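Local coordinates for protein putative enoyl-CoA hydratase (Streptomyces avermitilis, PDB 3GKB) that probably acts on acyl-CoA thioesters as an enoyl-CoA hydratase of the crotonase superfamily, although its own reaction and substrate are not established, at residues 28-33 against 65-70; 115-120 against 138-143; 17-22 against 53-58; 106-111 against 128-133. All blocks are in the same frame, centred on the assembly; numbering follows the deposited sequence.

Interaction 1: 28-33 against 65-70; sequences PVNVIG and FFLAHV
Two loops that leave the carboxyl ends of neighbouring strands run alongside each other here, N30 and I32 of 28-33 bonding to 65-70, which probably corresponds to the first oxyanion-hole loop of crotonases. Backbone bonds fix the pairing. A68 N donates to N30 O at 3.0 Å from well above the carbonyl plane, and I32 N meets H69 O at 2.9 Å almost straight (173°). I32 and V70 form a single beta bridge. Asparagine suits position 30 because its carboxamide both gives and takes: ND2 reaches F66 O at 2.9 Å, with the acceptor in the amide plane, and also serves L24 O, while OD1 accepts from N26 N. The positive phi of N30 is one that asparagine tolerates well. Around these polar links the surfaces are apolar. V29 lies beside the F65 ring and points the same way, its CG1 3.8 Å from F65 CE2. The short side chain of A68 suits its close approach, CB lying 3.2 Å from V29 O and also against V29 CG2. I32 and L67 cross at about a right angle, bringing I32 CD1 to 4.0 Å from L67 CD1. H69 ND1 gives a bond to V70 O, 2.8 Å away in the ring plane, and NE2 is paired with E267. The imidazole thus ties its own turn to helix 264-268. Two loops joined through their backbones are as expected of the oxyanion-hole region of the crotonase fold, where a peptide N-H, probably that of V70, would face the thioester carbonyl.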
loop_
_atom_site.group_PDB
_atom_site.type_symbol
_atom_site.label_atom_id
_atom_site.label_comp_id
_atom_site.label_asym_id
_atom_site.label_seq_id
_atom_site.Cartn_x
_atom_site.Cartn_y
_atom_site.Cartn_z
ATOM N N PRO B 28 11.406 33.315 8.579
ATOM C CA PRO B 28 10.520 33.603 7.442
ATOM C C PRO B 28 9.902 32.407 6.697
ATOM O O PRO B 28 8.999 32.611 5.894
ATOM C CB PRO B 28 11.435 34.391 6.498
ATOM C CG PRO B 28 12.803 33.840 6.777
ATOM C CD PRO B 28 12.828 33.393 8.206
ATOM N N VAL B 29 10.374 31.186 6.915
ATOM C CA VAL B 29 9.880 30.043 6.126
ATOM C C VAL B 29 9.585 28.792 6.949
ATOM O O VAL B 29 9.452 27.716 6.395
ATOM C CB VAL B 29 10.849 29.641 4.969
ATOM C CG1 VAL B 29 11.008 30.779 3.971
ATOM C CG2 VAL B 29 12.200 29.246 5.531
ATOM N N ASN B 30 9.450 28.943 8.266
ATOM C CA ASN B 30 9.186 27.809 9.156
ATOM C C ASN B 30 10.260 26.723 9.064
ATOM O O ASN B 30 9.964 25.515 9.003
ATOM C CB ASN B 30 7.785 27.226 8.932
ATOM C CG ASN B 30 6.713 27.926 9.758
ATOM O OD1 ASN B 30 6.884 29.082 10.214
ATOM N ND2 ASN B 30 5.583 27.238 9.950
ATOM N N VAL B 31 11.523 27.144 9.112
ATOM C CA VAL B 31 12.578 26.134 9.244
ATOM C C VAL B 31 12.457 25.497 10.618
ATOM O O VAL B 31 11.958 26.102 11.558
ATOM C CB VAL B 31 14.031 26.656 9.018
ATOM C CG1 VAL B 31 14.188 27.322 7.674
ATOM C CG2 VAL B 31 14.482 27.527 10.134
ATOM N N ILE B 32 12.860 24.245 10.693
ATOM C CA ILE B 32 12.989 23.495 11.944
ATOM C C ILE B 32 14.409 23.663 12.442
ATOM O O ILE B 32 15.358 23.015 11.944
ATOM C CB ILE B 32 12.757 22.000 11.733
ATOM C CG1 ILE B 32 11.413 21.742 11.057
ATOM C CG2 ILE B 32 12.847 21.261 13.078
ATOM C CD1 ILE B 32 11.335 20.330 10.466
ATOM N N GLY B 33 14.567 24.547 13.408
ATOM C CA GLY B 33 15.862 24.779 14.048
ATOM C C GLY B 33 15.931 24.106 15.403
ATOM O O GLY B 33 14.975 23.420 15.845
ATOM N N PHE B 65 4.615 27.774 3.594
ATOM C CA PHE B 65 5.369 26.622 4.159
ATOM C C PHE B 65 4.741 26.085 5.441
ATOM O O PHE B 65 4.392 26.838 6.339
ATOM C CB PHE B 65 6.820 27.024 4.418
ATOM C CG PHE B 65 7.471 27.576 3.204
ATOM C CD1 PHE B 65 7.855 26.724 2.167
ATOM C CD2 PHE B 65 7.592 28.929 3.035
ATOM C CE1 PHE B 65 8.387 27.236 1.009
ATOM C CE2 PHE B 65 8.101 29.446 1.868
ATOM C CZ PHE B 65 8.495 28.610 0.861
ATOM N N PHE B 66 4.581 24.766 5.504
ATOM C CA PHE B 66 4.210 24.095 6.748
ATOM C C PHE B 66 5.451 24.044 7.628
ATOM O O PHE B 66 5.494 24.679 8.696
ATOM C CB PHE B 66 3.657 22.698 6.448
ATOM C CG PHE B 66 3.314 21.910 7.662
ATOM C CD1 PHE B 66 2.088 22.087 8.306
ATOM C CD2 PHE B 66 4.220 21.011 8.202
ATOM C CE1 PHE B 66 1.792 21.360 9.430
ATOM C CE2 PHE B 66 3.915 20.291 9.349
ATOM C CZ PHE B 66 2.707 20.473 9.958
ATOM N N LEU B 67 6.479 23.335 7.137
ATOM C CA LEU B 67 7.824 23.309 7.723
ATOM C C LEU B 67 8.801 23.151 6.569
ATOM O O LEU B 67 8.712 22.207 5.837
ATOM C CB LEU B 67 8.016 22.168 8.702
ATOM C CG LEU B 67 7.321 22.282 10.066
ATOM C CD1 LEU B 67 7.441 20.916 10.829
ATOM C CD2 LEU B 67 7.857 23.482 10.901
ATOM N N ALA B 68 9.679 24.119 6.393
ATOM C CA ALA B 68 10.517 24.185 5.197
ATOM C C ALA B 68 11.421 22.969 5.062
ATOM O O ALA B 68 11.494 22.369 4.001
ATOM C CB ALA B 68 11.345 25.437 5.223
ATOM N N HIS B 69 12.100 22.649 6.164
ATOM C CA HIS B 69 13.148 21.630 6.310
ATOM C C HIS B 69 13.952 22.010 7.555
ATOM O O HIS B 69 13.686 23.035 8.169
ATOM C CB HIS B 69 14.062 21.500 5.062
ATOM C CG HIS B 69 14.678 22.788 4.622
ATOM N ND1 HIS B 69 15.711 23.392 5.311
ATOM C CD2 HIS B 69 14.373 23.616 3.592
ATOM C CE1 HIS B 69 16.036 24.522 4.704
ATOM N NE2 HIS B 69 15.223 24.695 3.673
ATOM N N VAL B 70 14.919 21.177 7.921
ATOM C CA VAL B 70 15.791 21.474 9.049
ATOM C C VAL B 70 16.739 22.621 8.694
ATOM O O VAL B 70 17.228 22.720 7.576
ATOM C CB VAL B 70 16.571 20.207 9.477
ATOM C CG1 VAL B 70 17.647 20.547 10.506
ATOM C CG2 VAL B 70 15.592 19.160 10.053
#

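Interaction 2: 115-120 against 138-143; sequences GKARGG and AGLGQI
A117 and G139 lie at the heart of a parallel strand pair, 116-118 with 139-141, whose axes are 4.8 Å apart and only 9° from parallel. G139 N donates to G115 O, A117 N to G139 O (2.9 Å), G141 N to A117 O (3.1 Å) and G119 N to G141 O (2.9 Å). R118 CA adds a close C-H contact to G141 O at 3.0 Å. On one face the small A117 methyl meets L140 CD2 at 3.9 Å, and both pack on V125 of helix 120-127. On the other face K116 and R118 project beside G139 and G141, two glycines that bring no side chain to that face. R118 CG lies anti to the carbonyl carbon (chi1 -62°), and from there the chain runs extended as far as NE, which forms a salt bridge with E271; NH2 bonds to R268 O. The bend of Q142 at chi2 (-65°) helps turn its amide back towards G119, although NE2 reaches G119 O only weakly, at 3.4 Å, its stronger partner being E144. G119 has positive phi, a conformation natural to glycine, and stands at the N-cap of helix 120-127, just ahead of G120, whose N-H probably provides the second oxyanion-hole donor, as in other crotonases. Regular peptide bonds thus join the strands, the buried charge of R118 is met by E271 of helix 270-280, and the amino end of helix 120-127 would probably help to stabilise negative charge on a bound thioester oxygen.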
loop_
_atom_site.group_PDB
_atom_site.type_symbol
_atom_site.label_atom_id
_atom_site.label_comp_id
_atom_site.label_asym_id
_atom_site.label_seq_id
_atom_site.Cartn_x
_atom_site.Cartn_y
_atom_site.Cartn_z
ATOM N N GLY B 115 0.458 24.038 2.807
ATOM C CA GLY B 115 1.572 24.488 2.001
ATOM C C GLY B 115 2.646 23.421 1.814
ATOM O O GLY B 115 2.350 22.210 1.781
ATOM N N LYS B 116 3.882 23.888 1.669
ATOM C CA LYS B 116 5.015 23.022 1.375
ATOM C C LYS B 116 5.739 22.548 2.634
ATOM O O LYS B 116 6.017 23.340 3.554
ATOM C CB LYS B 116 6.020 23.732 0.457
ATOM C CG LYS B 116 5.480 24.050 -0.922
ATOM C CD LYS B 116 6.314 25.127 -1.567
ATOM C CE LYS B 116 5.914 25.411 -3.002
ATOM N NZ LYS B 116 4.553 25.970 -3.074
ATOM N N ALA B 117 6.059 21.250 2.631
ATOM C CA ALA B 117 6.858 20.626 3.678
ATOM C C ALA B 117 7.923 19.783 3.006
ATOM O O ALA B 117 7.611 18.936 2.183
ATOM C CB ALA B 117 5.975 19.749 4.593
ATOM N N ARG B 118 9.183 20.056 3.321
ATOM C CA ARG B 118 10.283 19.332 2.740
ATOM C C ARG B 118 11.256 18.829 3.807
ATOM O O ARG B 118 11.319 19.356 4.937
ATOM C CB ARG B 118 11.041 20.157 1.714
ATOM C CG ARG B 118 10.234 20.599 0.513
ATOM C CD ARG B 118 11.138 21.358 -0.400
ATOM N NE ARG B 118 10.564 21.851 -1.653
ATOM C CZ ARG B 118 10.096 23.088 -1.851
ATOM N NH1 ARG B 118 10.014 23.944 -0.855
ATOM N NH2 ARG B 118 9.704 23.469 -3.070
ATOM N N GLY B 119 11.992 17.786 3.443
ATOM C CA GLY B 119 12.968 17.156 4.338
ATOM C C GLY B 119 12.378 16.767 5.667
ATOM O O GLY B 119 11.357 16.071 5.734
ATOM N N GLY B 120 12.978 17.276 6.732
ATOM C CA GLY B 120 12.446 17.062 8.065
ATOM C C GLY B 120 11.000 17.490 8.260
ATOM O O GLY B 120 10.289 16.904 9.078
ATOM N N ALA B 138 -0.800 22.261 -1.408
ATOM C CA ALA B 138 0.132 21.530 -0.578
ATOM C C ALA B 138 1.208 20.864 -1.417
ATOM O O ALA B 138 0.994 20.513 -2.579
ATOM C CB ALA B 138 -0.589 20.485 0.228
ATOM N N GLY B 139 2.345 20.630 -0.798
ATOM C CA GLY B 139 3.410 19.862 -1.427
ATOM C C GLY B 139 4.297 19.165 -0.401
ATOM O O GLY B 139 4.515 19.676 0.682
ATOM N N LEU B 140 4.816 17.997 -0.779
ATOM C CA LEU B 140 5.689 17.207 0.059
ATOM C C LEU B 140 6.879 16.750 -0.747
ATOM O O LEU B 140 6.709 16.219 -1.862
ATOM C CB LEU B 140 4.971 15.963 0.566
ATOM C CG LEU B 140 4.089 16.128 1.773
ATOM C CD1 LEU B 140 3.195 14.910 1.892
ATOM C CD2 LEU B 140 4.975 16.326 3.037
ATOM N N GLY B 141 8.068 16.971 -0.217
ATOM C CA GLY B 141 9.266 16.499 -0.885
ATOM C C GLY B 141 10.379 16.141 0.073
ATOM O O GLY B 141 10.539 16.773 1.132
ATOM N N GLN B 142 11.177 15.148 -0.305
ATOM C CA GLN B 142 12.385 14.822 0.466
ATOM C C GLN B 142 13.551 15.473 -0.282
ATOM O O GLN B 142 14.051 14.934 -1.248
ATOM C CB GLN B 142 12.590 13.308 0.632
ATOM C CG GLN B 142 11.490 12.580 1.443
ATOM C CD GLN B 142 11.371 12.972 2.944
ATOM O OE1 GLN B 142 10.363 12.617 3.586
ATOM N NE2 GLN B 142 12.388 13.686 3.512
ATOM N N ILE B 143 13.949 16.659 0.159
ATOM C CA ILE B 143 14.968 17.456 -0.527
ATOM C C ILE B 143 16.404 16.961 -0.304
ATOM O O ILE B 143 17.336 17.410 -0.991
ATOM C CB ILE B 143 14.855 18.932 -0.057
ATOM C CG1 ILE B 143 15.615 19.895 -0.978
ATOM C CG2 ILE B 143 15.391 19.087 1.370
ATOM C CD1 ILE B 143 14.945 20.166 -2.300
#

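Interaction 3: 17-22 against 53-58; sequences HGVARI and VRVIVF
The guanidinium of R54 lays one face over G18, whose CA stands 3.7 Å above its plane and towards the rim, while a water lies in plane at its edge. That water donates to H17 O at 2.8 Å and accepts a weak bond from R54 NH2; R54 NE is turned to A210 O. Glycine suits position 18, where the backbone, with its positive phi, would press a CB against the carbonyl O before it. The F58 ring has I56 CG2 over one face, 3.8 Å above it towards the rim, meets F124 edge-to-face, and runs beside I22, whose CD1 comes to 3.7 Å from F58 CE1. I22 CD1 also touches I56 CG2 at 3.6 Å, and L44 of helix 34-48 packs on I22 and I56. On the reverse face V19 CG1 meets V57 CG2 at 4.0 Å, beta-branched residues that favour an extended backbone. G18 O takes two donors, R54 N at 2.8 Å and V55 N at 3.1 Å; A20 and I22 continue the parallel pairing of this beta-alpha-beta unit. Chemically, the A20/I22 face is apolar and buried, the V19/V57 face also carries exposed R21, and R54, H17 O and a bridging water mark the start.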
loop_
_atom_site.group_PDB
_atom_site.type_symbol
_atom_site.label_atom_id
_atom_site.label_comp_id
_atom_site.label_asym_id
_atom_site.label_seq_id
_atom_site.Cartn_x
_atom_site.Cartn_y
_atom_site.Cartn_z
ATOM N N HIS B 17 -12.026 21.865 24.590
ATOM C CA HIS B 17 -12.930 20.780 24.177
ATOM C C HIS B 17 -12.193 19.470 23.852
ATOM O O HIS B 17 -12.673 18.657 23.047
ATOM C CB HIS B 17 -13.792 21.183 22.970
ATOM C CG HIS B 17 -14.440 22.523 23.096
ATOM N ND1 HIS B 17 -15.257 22.864 24.155
ATOM C CD2 HIS B 17 -14.392 23.607 22.289
ATOM C CE1 HIS B 17 -15.674 24.110 23.996
ATOM N NE2 HIS B 17 -15.164 24.583 22.874
ATOM N N GLY B 18 -11.031 19.266 24.470
ATOM C CA GLY B 18 -10.248 18.048 24.260
ATOM C C GLY B 18 -9.315 18.077 23.046
ATOM O O GLY B 18 -8.638 17.089 22.761
ATOM N N VAL B 19 -9.239 19.211 22.354
ATOM C CA VAL B 19 -8.350 19.319 21.169
ATOM C C VAL B 19 -7.285 20.379 21.434
ATOM O O VAL B 19 -7.625 21.517 21.735
ATOM C CB VAL B 19 -9.127 19.679 19.896
ATOM C CG1 VAL B 19 -8.161 19.819 18.687
ATOM C CG2 VAL B 19 -10.253 18.661 19.583
ATOM N N ALA B 20 -6.001 20.012 21.354
ATOM C CA ALA B 20 -4.930 21.019 21.334
ATOM C C ALA B 20 -4.545 21.360 19.910
ATOM O O ALA B 20 -4.455 20.482 19.076
ATOM C CB ALA B 20 -3.725 20.548 22.108
ATOM N N ARG B 21 -4.358 22.644 19.620
ATOM C CA ARG B 21 -3.915 23.102 18.304
ATOM C C ARG B 21 -2.512 23.655 18.481
ATOM O O ARG B 21 -2.281 24.535 19.329
ATOM C CB ARG B 21 -4.852 24.177 17.744
ATOM C CG ARG B 21 -6.133 23.606 17.173
ATOM C CD ARG B 21 -6.970 24.699 16.568
ATOM N NE ARG B 21 -7.546 25.567 17.591
ATOM C CZ ARG B 21 -8.032 26.795 17.374
ATOM N NH1 ARG B 21 -8.012 27.345 16.161
ATOM N NH2 ARG B 21 -8.534 27.488 18.390
ATOM N N ILE B 22 -1.567 23.101 17.724
ATOM C CA ILE B 22 -0.196 23.569 17.754
ATOM C C ILE B 22 0.035 24.252 16.417
ATOM O O ILE B 22 -0.058 23.622 15.376
ATOM C CB ILE B 22 0.795 22.401 18.000
ATOM C CG1 ILE B 22 0.531 21.751 19.377
ATOM C CG2 ILE B 22 2.213 22.886 17.902
ATOM C CD1 ILE B 22 1.404 20.525 19.663
ATOM N N VAL B 53 -6.677 16.524 27.241
ATOM C CA VAL B 53 -6.426 16.650 25.797
ATOM C C VAL B 53 -6.368 15.263 25.172
ATOM O O VAL B 53 -5.621 14.403 25.620
ATOM C CB VAL B 53 -5.145 17.421 25.516
ATOM C CG1 VAL B 53 -4.857 17.460 23.981
ATOM C CG2 VAL B 53 -5.275 18.865 26.054
ATOM N N ARG B 54 -7.197 15.066 24.154
ATOM C CA ARG B 54 -7.316 13.775 23.469
ATOM C C ARG B 54 -6.838 13.782 22.002
ATOM O O ARG B 54 -6.549 12.720 21.434
ATOM C CB ARG B 54 -8.756 13.275 23.598
ATOM C CG ARG B 54 -9.168 13.012 25.060
ATOM C CD ARG B 54 -10.570 12.523 25.182
ATOM N NE ARG B 54 -11.550 13.516 24.738
ATOM C CZ ARG B 54 -11.981 14.549 25.465
ATOM N NH1 ARG B 54 -11.511 14.763 26.694
ATOM N NH2 ARG B 54 -12.871 15.400 24.954
ATOM N N VAL B 55 -6.789 14.955 21.389
ATOM C CA VAL B 55 -6.422 15.116 19.975
ATOM C C VAL B 55 -5.487 16.288 19.903
ATOM O O VAL B 55 -5.694 17.292 20.620
ATOM C CB VAL B 55 -7.670 15.365 19.068
ATOM C CG1 VAL B 55 -7.258 15.615 17.611
ATOM C CG2 VAL B 55 -8.664 14.168 19.183
ATOM N N ILE B 56 -4.472 16.194 19.035
ATOM C CA ILE B 56 -3.572 17.334 18.750
ATOM C C ILE B 56 -3.590 17.588 17.236
ATOM O O ILE B 56 -3.454 16.644 16.445
ATOM C CB ILE B 56 -2.119 17.026 19.172
ATOM C CG1 ILE B 56 -2.038 16.810 20.691
ATOM C CG2 ILE B 56 -1.173 18.142 18.682
ATOM C CD1 ILE B 56 -0.735 16.140 21.176
ATOM N N VAL B 57 -3.816 18.837 16.835
ATOM C CA VAL B 57 -3.804 19.208 15.421
ATOM C C VAL B 57 -2.649 20.183 15.180
ATOM O O VAL B 57 -2.569 21.243 15.818
ATOM C CB VAL B 57 -5.089 19.893 14.948
ATOM C CG1 VAL B 57 -4.986 20.189 13.414
ATOM C CG2 VAL B 57 -6.337 19.043 15.231
ATOM N N PHE B 58 -1.769 19.819 14.261
ATOM C CA PHE B 58 -0.656 20.663 13.863
ATOM C C PHE B 58 -1.013 21.414 12.603
ATOM O O PHE B 58 -1.475 20.813 11.627
ATOM C CB PHE B 58 0.576 19.814 13.556
ATOM C CG PHE B 58 1.070 18.985 14.697
ATOM C CD1 PHE B 58 1.957 19.498 15.617
ATOM C CD2 PHE B 58 0.691 17.671 14.829
ATOM C CE1 PHE B 58 2.454 18.701 16.653
ATOM C CE2 PHE B 58 1.171 16.901 15.869
ATOM C CZ PHE B 58 2.054 17.438 16.782
HETATM O O HOH W 1 -14.885 16.964 22.891
#

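Interaction 4: 106-111 against 128-133; sequences PQVTIV and ADMAFA
T109 turns OG1 between its backbone N and carbonyl carbon (chi1 53°), while D129 holds CG anti to its carbonyl carbon (chi1 -65°), and the two side chains cross at about a right angle. Each then serves the other's backbone: D129 N donates to T109 OG1 at 2.8 Å, and T109 N donates to D129 OD2 at 3.0 Å, from above the carboxylate plane. Threonine and aspartate are apt because short polar branches can reach the partner's backbone N-H where the parallel pairing begins. A water 2.8 Å from T109 OG1 also gives a weak bond to D129 OD1. From there M130 N bonds to T109 O, V111 N to M130 O and F132 N to V111 O, in parallel register. I110 CG1 lies 3.7 Å from M130 CG, and I110 CG2 meets the edge of the F132 ring, 3.9 Å from CD2. V111 CG2 presses A128 CB at 3.5 Å, a close approach that the small methyl suits. Buried D129 is met by K221 and by R165 of the second subunit, so the contact borders the trimer interface. Strand 108-113 has 55-60 on its far side, helix 195-210 covers I110 and F132, and helix 120-127 packs against V111 and A131 from the other face.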
loop_
_atom_site.group_PDB
_atom_site.type_symbol
_atom_site.label_atom_id
_atom_site.label_comp_id
_atom_site.label_asym_id
_atom_site.label_seq_id
_atom_site.Cartn_x
_atom_site.Cartn_y
_atom_site.Cartn_z
ATOM N N PRO B 106 0.457 9.878 22.939
ATOM C CA PRO B 106 -0.785 9.202 23.344
ATOM C C PRO B 106 -2.036 9.744 22.644
ATOM O O PRO B 106 -2.905 8.966 22.266
ATOM C CB PRO B 106 -0.872 9.436 24.859
ATOM C CG PRO B 106 0.211 10.307 25.226
ATOM C CD PRO B 106 1.209 10.396 24.092
ATOM N N GLN B 107 -2.144 11.065 22.517
ATOM C CA GLN B 107 -3.246 11.713 21.800
ATOM C C GLN B 107 -3.240 11.304 20.330
ATOM O O GLN B 107 -2.203 10.993 19.771
ATOM C CB GLN B 107 -3.116 13.243 21.842
ATOM C CG GLN B 107 -3.465 13.888 23.176
ATOM C CD GLN B 107 -2.302 13.878 24.191
ATOM O OE1 GLN B 107 -1.174 13.548 23.852
ATOM N NE2 GLN B 107 -2.596 14.247 25.439
ATOM N N VAL B 108 -4.397 11.378 19.687
ATOM C CA VAL B 108 -4.440 11.231 18.226
ATOM C C VAL B 108 -3.779 12.469 17.642
ATOM O O VAL B 108 -4.109 13.598 18.049
ATOM C CB VAL B 108 -5.884 11.159 17.726
ATOM C CG1 VAL B 108 -5.916 11.157 16.168
ATOM C CG2 VAL B 108 -6.595 9.938 18.324
ATOM N N THR B 109 -2.823 12.287 16.728
ATOM C CA THR B 109 -2.117 13.418 16.125
ATOM C C THR B 109 -2.584 13.591 14.646
ATOM O O THR B 109 -2.652 12.618 13.851
ATOM C CB THR B 109 -0.607 13.215 16.173
ATOM O OG1 THR B 109 -0.267 11.938 15.589
ATOM C CG2 THR B 109 -0.081 13.272 17.638
ATOM N N ILE B 110 -2.954 14.824 14.303
ATOM C CA ILE B 110 -3.491 15.142 12.988
ATOM C C ILE B 110 -2.681 16.297 12.405
ATOM O O ILE B 110 -2.493 17.301 13.077
ATOM C CB ILE B 110 -4.987 15.574 13.081
ATOM C CG1 ILE B 110 -5.847 14.448 13.651
ATOM C CG2 ILE B 110 -5.525 15.987 11.686
ATOM C CD1 ILE B 110 -7.306 14.888 14.009
ATOM N N VAL B 111 -2.198 16.159 11.174
ATOM C CA VAL B 111 -1.522 17.283 10.486
ATOM C C VAL B 111 -2.472 17.853 9.434
ATOM O O VAL B 111 -3.074 17.107 8.654
ATOM C CB VAL B 111 -0.193 16.849 9.806
ATOM C CG1 VAL B 111 0.305 17.928 8.804
ATOM C CG2 VAL B 111 0.910 16.527 10.873
ATOM N N ALA B 128 2.763 11.739 11.866
ATOM C CA ALA B 128 1.490 11.917 12.569
ATOM C C ALA B 128 0.537 10.753 12.276
ATOM O O ALA B 128 0.648 10.080 11.243
ATOM C CB ALA B 128 0.851 13.235 12.196
ATOM N N ASP B 129 -0.426 10.523 13.170
ATOM C CA ASP B 129 -1.397 9.467 12.947
ATOM C C ASP B 129 -2.145 9.653 11.634
ATOM O O ASP B 129 -2.418 8.685 10.903
ATOM C CB ASP B 129 -2.408 9.351 14.085
ATOM C CG ASP B 129 -1.778 8.927 15.406
ATOM O OD1 ASP B 129 -0.723 8.247 15.421
ATOM O OD2 ASP B 129 -2.373 9.307 16.451
ATOM N N MET B 130 -2.492 10.904 11.323
ATOM C CA MET B 130 -3.184 11.179 10.059
ATOM C C MET B 130 -2.813 12.562 9.537
ATOM O O MET B 130 -2.511 13.487 10.331
ATOM C CB MET B 130 -4.733 10.976 10.171
ATOM C CG MET B 130 -5.489 11.646 11.284
ATOM S SD MET B 130 -7.215 10.959 11.640
ATOM C CE MET B 130 -6.891 9.662 12.792
ATOM N N ALA B 131 -2.797 12.695 8.210
ATOM C CA ALA B 131 -2.433 13.934 7.548
ATOM C C ALA B 131 -3.435 14.182 6.406
ATOM O O ALA B 131 -3.695 13.289 5.577
ATOM C CB ALA B 131 -1.045 13.857 6.975
ATOM N N PHE B 132 -3.956 15.398 6.382
ATOM C CA PHE B 132 -4.926 15.862 5.379
ATOM C C PHE B 132 -4.310 17.095 4.719
ATOM O O PHE B 132 -3.856 18.017 5.428
ATOM C CB PHE B 132 -6.267 16.220 6.052
ATOM C CG PHE B 132 -6.898 15.051 6.775
ATOM C CD1 PHE B 132 -7.449 14.007 6.044
ATOM C CD2 PHE B 132 -6.859 14.936 8.167
ATOM C CE1 PHE B 132 -8.017 12.891 6.698
ATOM C CE2 PHE B 132 -7.432 13.833 8.814
ATOM C CZ PHE B 132 -7.991 12.806 8.057
ATOM N N ALA B 133 -4.320 17.131 3.382
ATOM C CA ALA B 133 -3.618 18.178 2.627
ATOM C C ALA B 133 -4.507 18.886 1.598
ATOM O O ALA B 133 -5.411 18.285 1.016
ATOM C CB ALA B 133 -2.366 17.613 1.917
HETATM O O HOH W 2 0.637 9.941 17.282
#

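Along the chain interaction 3 crosses interaction 1, and interaction 4 crosses interaction 2; interaction 1 closes before interactions 2 and 4 open. Interactions 3 and 4, centres 10 Å apart, share the main mixed sheet, where strands 55-60 and 108-113 are neighbours and I56 is probably hydrogen-bonded to V108 and I110 through the backbone. Interactions 1 and 2, also 10 Å apart, lie farther along the same chain runs, beyond the ends of these strands, joined by a probable F66 N to K116 O bond. F66 also packs on V111, linking interactions 1 and 4. The main sheet thus carries both loops to one place: V70 N and G120 N stand 4.5 Å apart, consistent with the paired donors of a crotonase oxyanion hole.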